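Local coordinates for protein riboflavin kinase, putative (Trypanosoma brucei, PDB 3BNW) that probably phosphorylates riboflavin with ATP to give FMN, at residues L52-T65 with S76-F88. Numbering follows the deposited sequence.
Sequences LQPYKNLVVYGWGT and SFGPYPFAASIGF
F82 lies against the G62 backbone of the facing strand, within the antiparallel beta barrel characteristic of riboflavin kinases. Strands 58-65 and 76-87 run antiparallel at 153°, and paired backbone bonds tie G64 to Y80, G62 to F82 and V60 to A84. The F82 ring folds back over the glycine because its CG sits between backbone N and carbonyl carbon (chi1 85°). CD1 comes 3.1 Å from G62 O, the amide N of G62 lies over one ring face, offset toward the rim, and W63 O meets the edge. With no side chain on G62, the ring lies directly on its backbone, CE1 near G62 C.

Farther along the same face, I86 CD1 packs against V60 CG2 at 3.3 Å, the two side chains crossing at about a right angle. V99 and F103 of strand 98-103 continue this core, touching I86 and F82 respectively.

The other face carries W63, whose CZ3 approaches P81 CD at 3.9 Å. W63 NE1 is held by L156 O, and L151 of helix 133-151 touches both W63 and P81. Y61 is on this face too, its hydroxyl bonded to Q11 OE1. Beyond G64, T65 CG2 rests 3.7 Å from P79 CA, just after the cis peptide between G78 and P79.

At the opposite end the ladder closes in a G1 beta bulge, N57 and L58 both facing I86. I86 N gives L58 O a nearly straight bond (172°), while I86 O accepts N57 N at 2.7 Å and, weakly, L58 N at 3.4 Å.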
loop_
_atom_site.group_PDB
_atom_site.type_symbol
_atom_site.label_atom_id
_atom_site.label_comp_id
_atom_site.label_asym_id
_atom_site.label_seq_id
_atom_site.Cartn_x
_atom_site.Cartn_y
_atom_site.Cartn_z
ATOM N N LEU A 52 -1.520 13.020 0.275
ATOM C CA LEU A 52 -0.387 12.094 0.301
ATOM C C LEU A 52 0.983 12.782 0.333
ATOM O O LEU A 52 1.998 12.127 0.577
ATOM C CB LEU A 52 -0.457 11.143 -0.895
ATOM C CG LEU A 52 -1.662 10.203 -0.899
ATOM C CD1 LEU A 52 -1.834 9.559 -2.261
ATOM C CD2 LEU A 52 -1.533 9.157 0.193
ATOM N N GLN A 53 1.013 14.094 0.109
ATOM C CA GLN A 53 2.276 14.832 0.032
ATOM C C GLN A 53 3.239 14.570 1.197
ATOM O O GLN A 53 4.430 14.388 0.969
ATOM C CB GLN A 53 2.021 16.339 -0.126
ATOM C CG GLN A 53 1.507 16.752 -1.509
ATOM C CD GLN A 53 2.475 16.414 -2.646
ATOM O OE1 GLN A 53 2.096 15.772 -3.630
ATOM N NE2 GLN A 53 3.729 16.838 -2.509
ATOM N N PRO A 54 2.735 14.514 2.446
ATOM C CA PRO A 54 3.650 14.246 3.563
ATOM C C PRO A 54 4.283 12.848 3.567
ATOM O O PRO A 54 5.115 12.566 4.427
ATOM C CB PRO A 54 2.754 14.408 4.805
ATOM C CG PRO A 54 1.516 15.074 4.331
ATOM C CD PRO A 54 1.347 14.683 2.913
ATOM N N TYR A 55 3.886 11.990 2.631
ATOM C CA TYR A 55 4.344 10.605 2.588
ATOM C C TYR A 55 5.194 10.294 1.351
ATOM O O TYR A 55 5.572 9.143 1.138
ATOM C CB TYR A 55 3.133 9.670 2.633
ATOM C CG TYR A 55 2.214 9.953 3.797
ATOM C CD1 TYR A 55 1.052 10.694 3.625
ATOM C CD2 TYR A 55 2.524 9.510 5.075
ATOM C CE1 TYR A 55 0.208 10.973 4.690
ATOM C CE2 TYR A 55 1.693 9.783 6.149
ATOM C CZ TYR A 55 0.532 10.512 5.948
ATOM O OH TYR A 55 -0.302 10.782 7.004
ATOM N N LYS A 56 5.505 11.313 0.550
ATOM C CA LYS A 56 6.262 11.109 -0.686
ATOM C C LYS A 56 7.724 10.810 -0.398
ATOM O O LYS A 56 8.278 11.306 0.583
ATOM C CB LYS A 56 6.144 12.326 -1.615
ATOM C CG LYS A 56 6.930 13.569 -1.193
ATOM C CD LYS A 56 6.489 14.765 -2.027
ATOM C CE LYS A 56 7.345 15.989 -1.777
ATOM N NZ LYS A 56 6.907 17.157 -2.610
ATOM N N ASN A 57 8.329 10.008 -1.277
ATOM C CA ASN A 57 9.729 9.575 -1.174
ATOM C C ASN A 57 9.903 8.458 -0.146
ATOM O O ASN A 57 10.978 8.298 0.418
ATOM C CB ASN A 57 10.666 10.762 -0.871
ATOM C CG ASN A 57 12.117 10.502 -1.274
ATOM O OD1 ASN A 57 13.041 10.838 -0.537
ATOM N ND2 ASN A 57 12.319 9.912 -2.447
ATOM N N LEU A 58 8.848 7.672 0.070
ATOM C CA LEU A 58 8.847 6.629 1.103
ATOM C C LEU A 58 8.314 5.294 0.618
ATOM O O LEU A 58 7.459 5.237 -0.268
ATOM C CB LEU A 58 7.976 7.051 2.287
ATOM C CG LEU A 58 8.310 8.344 3.009
ATOM C CD1 LEU A 58 7.226 8.616 4.062
ATOM C CD2 LEU A 58 9.702 8.289 3.634
ATOM N N VAL A 59 8.823 4.227 1.231
ATOM C CA VAL A 59 8.200 2.906 1.182
ATOM C C VAL A 59 7.466 2.709 2.508
ATOM O O VAL A 59 8.071 2.826 3.582
ATOM C CB VAL A 59 9.224 1.767 1.029
ATOM C CG1 VAL A 59 8.509 0.416 1.017
ATOM C CG2 VAL A 59 10.059 1.959 -0.229
ATOM N N VAL A 60 6.167 2.427 2.429
ATOM C CA VAL A 60 5.321 2.309 3.619
ATOM C C VAL A 60 4.714 0.917 3.696
ATOM O O VAL A 60 4.830 0.141 2.760
ATOM C CB VAL A 60 4.189 3.372 3.635
ATOM C CG1 VAL A 60 4.784 4.774 3.645
ATOM C CG2 VAL A 60 3.234 3.182 2.461
ATOM N N TYR A 61 4.065 0.623 4.821
ATOM C CA TYR A 61 3.483 -0.685 5.063
ATOM C C TYR A 61 2.162 -0.591 5.817
ATOM O O TYR A 61 1.845 0.436 6.418
ATOM C CB TYR A 61 4.477 -1.554 5.839
ATOM C CG TYR A 61 4.778 -1.078 7.245
ATOM C CD1 TYR A 61 4.021 -1.524 8.327
ATOM C CD2 TYR A 61 5.814 -0.191 7.497
ATOM C CE1 TYR A 61 4.286 -1.093 9.619
ATOM C CE2 TYR A 61 6.089 0.240 8.788
ATOM C CZ TYR A 61 5.318 -0.215 9.846
ATOM O OH TYR A 61 5.579 0.207 11.135
ATOM N N GLY A 62 1.395 -1.677 5.788
ATOM C CA GLY A 62 0.130 -1.744 6.518
ATOM C C GLY A 62 -0.741 -2.892 6.058
ATOM O O GLY A 62 -0.244 -3.886 5.543
ATOM N N TRP A 63 -2.051 -2.741 6.239
ATOM C CA TRP A 63 -3.027 -3.755 5.842
ATOM C C TRP A 63 -3.815 -3.277 4.641
ATOM O O TRP A 63 -4.134 -2.097 4.543
ATOM C CB TRP A 63 -4.005 -4.030 6.981
ATOM C CG TRP A 63 -3.376 -4.629 8.181
ATOM C CD1 TRP A 63 -3.057 -3.991 9.334
ATOM C CD2 TRP A 63 -2.995 -5.997 8.355
ATOM N NE1 TRP A 63 -2.496 -4.873 10.219
ATOM C CE2 TRP A 63 -2.444 -6.113 9.643
ATOM C CE3 TRP A 63 -3.068 -7.137 7.545
ATOM C CZ2 TRP A 63 -1.962 -7.322 10.150
ATOM C CZ3 TRP A 63 -2.587 -8.342 8.048
ATOM C CH2 TRP A 63 -2.043 -8.423 9.342
ATOM N N GLY A 64 -4.139 -4.193 3.735
ATOM C CA GLY A 64 -4.938 -3.855 2.562
ATOM C C GLY A 64 -5.919 -4.939 2.179
ATOM O O GLY A 64 -5.797 -6.082 2.613
ATOM N N THR A 65 -6.896 -4.571 1.360
ATOM C CA THR A 65 -7.860 -5.532 0.825
ATOM C C THR A 65 -8.102 -5.247 -0.654
ATOM O O THR A 65 -7.857 -4.131 -1.127
ATOM C CB THR A 65 -9.216 -5.477 1.591
ATOM O OG1 THR A 65 -9.852 -4.212 1.368
ATOM C CG2 THR A 65 -8.998 -5.675 3.090
ATOM N N SER A 76 -14.379 -10.802 -2.056
ATOM C CA SER A 76 -13.493 -9.844 -1.384
ATOM C C SER A 76 -12.258 -10.563 -0.847
ATOM O O SER A 76 -12.365 -11.641 -0.266
ATOM C CB SER A 76 -14.217 -9.132 -0.239
ATOM O OG SER A 76 -13.426 -8.066 0.279
ATOM N N PHE A 77 -11.089 -9.956 -1.038
ATOM C CA PHE A 77 -9.820 -10.579 -0.671
ATOM C C PHE A 77 -9.117 -9.780 0.419
ATOM O O PHE A 77 -9.162 -8.552 0.420
ATOM C CB PHE A 77 -8.927 -10.715 -1.909
ATOM C CG PHE A 77 -9.572 -11.477 -3.036
ATOM C CD1 PHE A 77 -9.383 -12.847 -3.165
ATOM C CD2 PHE A 77 -10.378 -10.825 -3.961
ATOM C CE1 PHE A 77 -9.978 -13.557 -4.204
ATOM C CE2 PHE A 77 -10.977 -11.525 -5.001
ATOM C CZ PHE A 77 -10.776 -12.894 -5.124
ATOM N N GLY A 78 -8.485 -10.493 1.351
ATOM C CA GLY A 78 -7.749 -9.875 2.452
ATOM C C GLY A 78 -8.469 -9.983 3.785
ATOM O O GLY A 78 -9.414 -10.760 3.920
ATOM N N PRO A 79 -8.030 -9.201 4.789
ATOM C CA PRO A 79 -6.939 -8.220 4.734
ATOM C C PRO A 79 -5.552 -8.870 4.643
ATOM O O PRO A 79 -5.286 -9.862 5.326
ATOM C CB PRO A 79 -7.091 -7.466 6.058
ATOM C CG PRO A 79 -7.679 -8.470 6.974
ATOM C CD PRO A 79 -8.632 -9.262 6.131
ATOM N N TYR A 80 -4.689 -8.319 3.796
ATOM C CA TYR A 80 -3.321 -8.824 3.650
ATOM C C TYR A 80 -2.297 -7.767 4.052
ATOM O O TYR A 80 -2.572 -6.572 3.958
ATOM C CB TYR A 80 -3.050 -9.245 2.206
ATOM C CG TYR A 80 -4.001 -10.282 1.663
ATOM C CD1 TYR A 80 -4.091 -11.544 2.244
ATOM C CD2 TYR A 80 -4.800 -10.011 0.553
ATOM C CE1 TYR A 80 -4.967 -12.509 1.739
ATOM C CE2 TYR A 80 -5.674 -10.970 0.041
ATOM C CZ TYR A 80 -5.754 -12.211 0.640
ATOM O OH TYR A 80 -6.619 -13.159 0.139
ATOM N N PRO A 81 -1.104 -8.204 4.499
ATOM C CA PRO A 81 0.015 -7.266 4.639
ATOM C C PRO A 81 0.418 -6.669 3.284
ATOM O O PRO A 81 0.236 -7.305 2.245
ATOM C CB PRO A 81 1.154 -8.139 5.197
ATOM C CG PRO A 81 0.508 -9.372 5.713
ATOM C CD PRO A 81 -0.732 -9.574 4.899
ATOM N N PHE A 82 0.945 -5.453 3.293
ATOM C CA PHE A 82 1.414 -4.830 2.064
ATOM C C PHE A 82 2.504 -3.819 2.372
ATOM O O PHE A 82 2.553 -3.265 3.469
ATOM C CB PHE A 82 0.264 -4.136 1.319
ATOM C CG PHE A 82 -0.007 -2.744 1.798
ATOM C CD1 PHE A 82 -0.900 -2.514 2.832
ATOM C CD2 PHE A 82 0.649 -1.661 1.235
ATOM C CE1 PHE A 82 -1.134 -1.228 3.290
ATOM C CE2 PHE A 82 0.419 -0.377 1.687
ATOM C CZ PHE A 82 -0.472 -0.160 2.715
ATOM N N ALA A 83 3.386 -3.614 1.397
ATOM C CA ALA A 83 4.289 -2.472 1.375
ATOM C C ALA A 83 3.916 -1.651 0.150
ATOM O O ALA A 83 3.223 -2.152 -0.742
ATOM C CB ALA A 83 5.725 -2.926 1.303
ATOM N N ALA A 84 4.356 -0.401 0.096
ATOM C CA ALA A 84 3.991 0.474 -1.020
ATOM C C ALA A 84 4.956 1.628 -1.158
ATOM O O ALA A 84 5.465 2.137 -0.159
ATOM C CB ALA A 84 2.570 1.011 -0.831
ATOM N N SER A 85 5.185 2.052 -2.398
ATOM C CA SER A 85 6.019 3.218 -2.672
ATOM C C SER A 85 5.141 4.414 -3.015
ATOM O O SER A 85 4.243 4.306 -3.853
ATOM C CB SER A 85 6.975 2.935 -3.830
ATOM O OG SER A 85 7.795 1.815 -3.547
ATOM N N ILE A 86 5.401 5.545 -2.357
ATOM C CA ILE A 86 4.725 6.808 -2.654
ATOM C C ILE A 86 5.744 7.815 -3.187
ATOM O O ILE A 86 6.597 8.297 -2.435
ATOM C CB ILE A 86 4.017 7.398 -1.403
ATOM C CG1 ILE A 86 2.871 6.489 -0.950
ATOM C CG2 ILE A 86 3.469 8.798 -1.691
ATOM C CD1 ILE A 86 3.292 5.387 -0.011
ATOM N N GLY A 87 5.658 8.127 -4.481
ATOM C CA GLY A 87 6.567 9.102 -5.088
ATOM C C GLY A 87 6.084 9.640 -6.428
ATOM O O GLY A 87 5.076 9.196 -6.958
ATOM N N PHE A 88 6.835 10.601 -6.965
ATOM C CA PHE A 88 6.538 11.209 -8.259
ATOM C C PHE A 88 6.900 10.267 -9.411
ATOM O O PHE A 88 7.736 9.373 -9.258
ATOM C CB PHE A 88 7.281 12.538 -8.402
#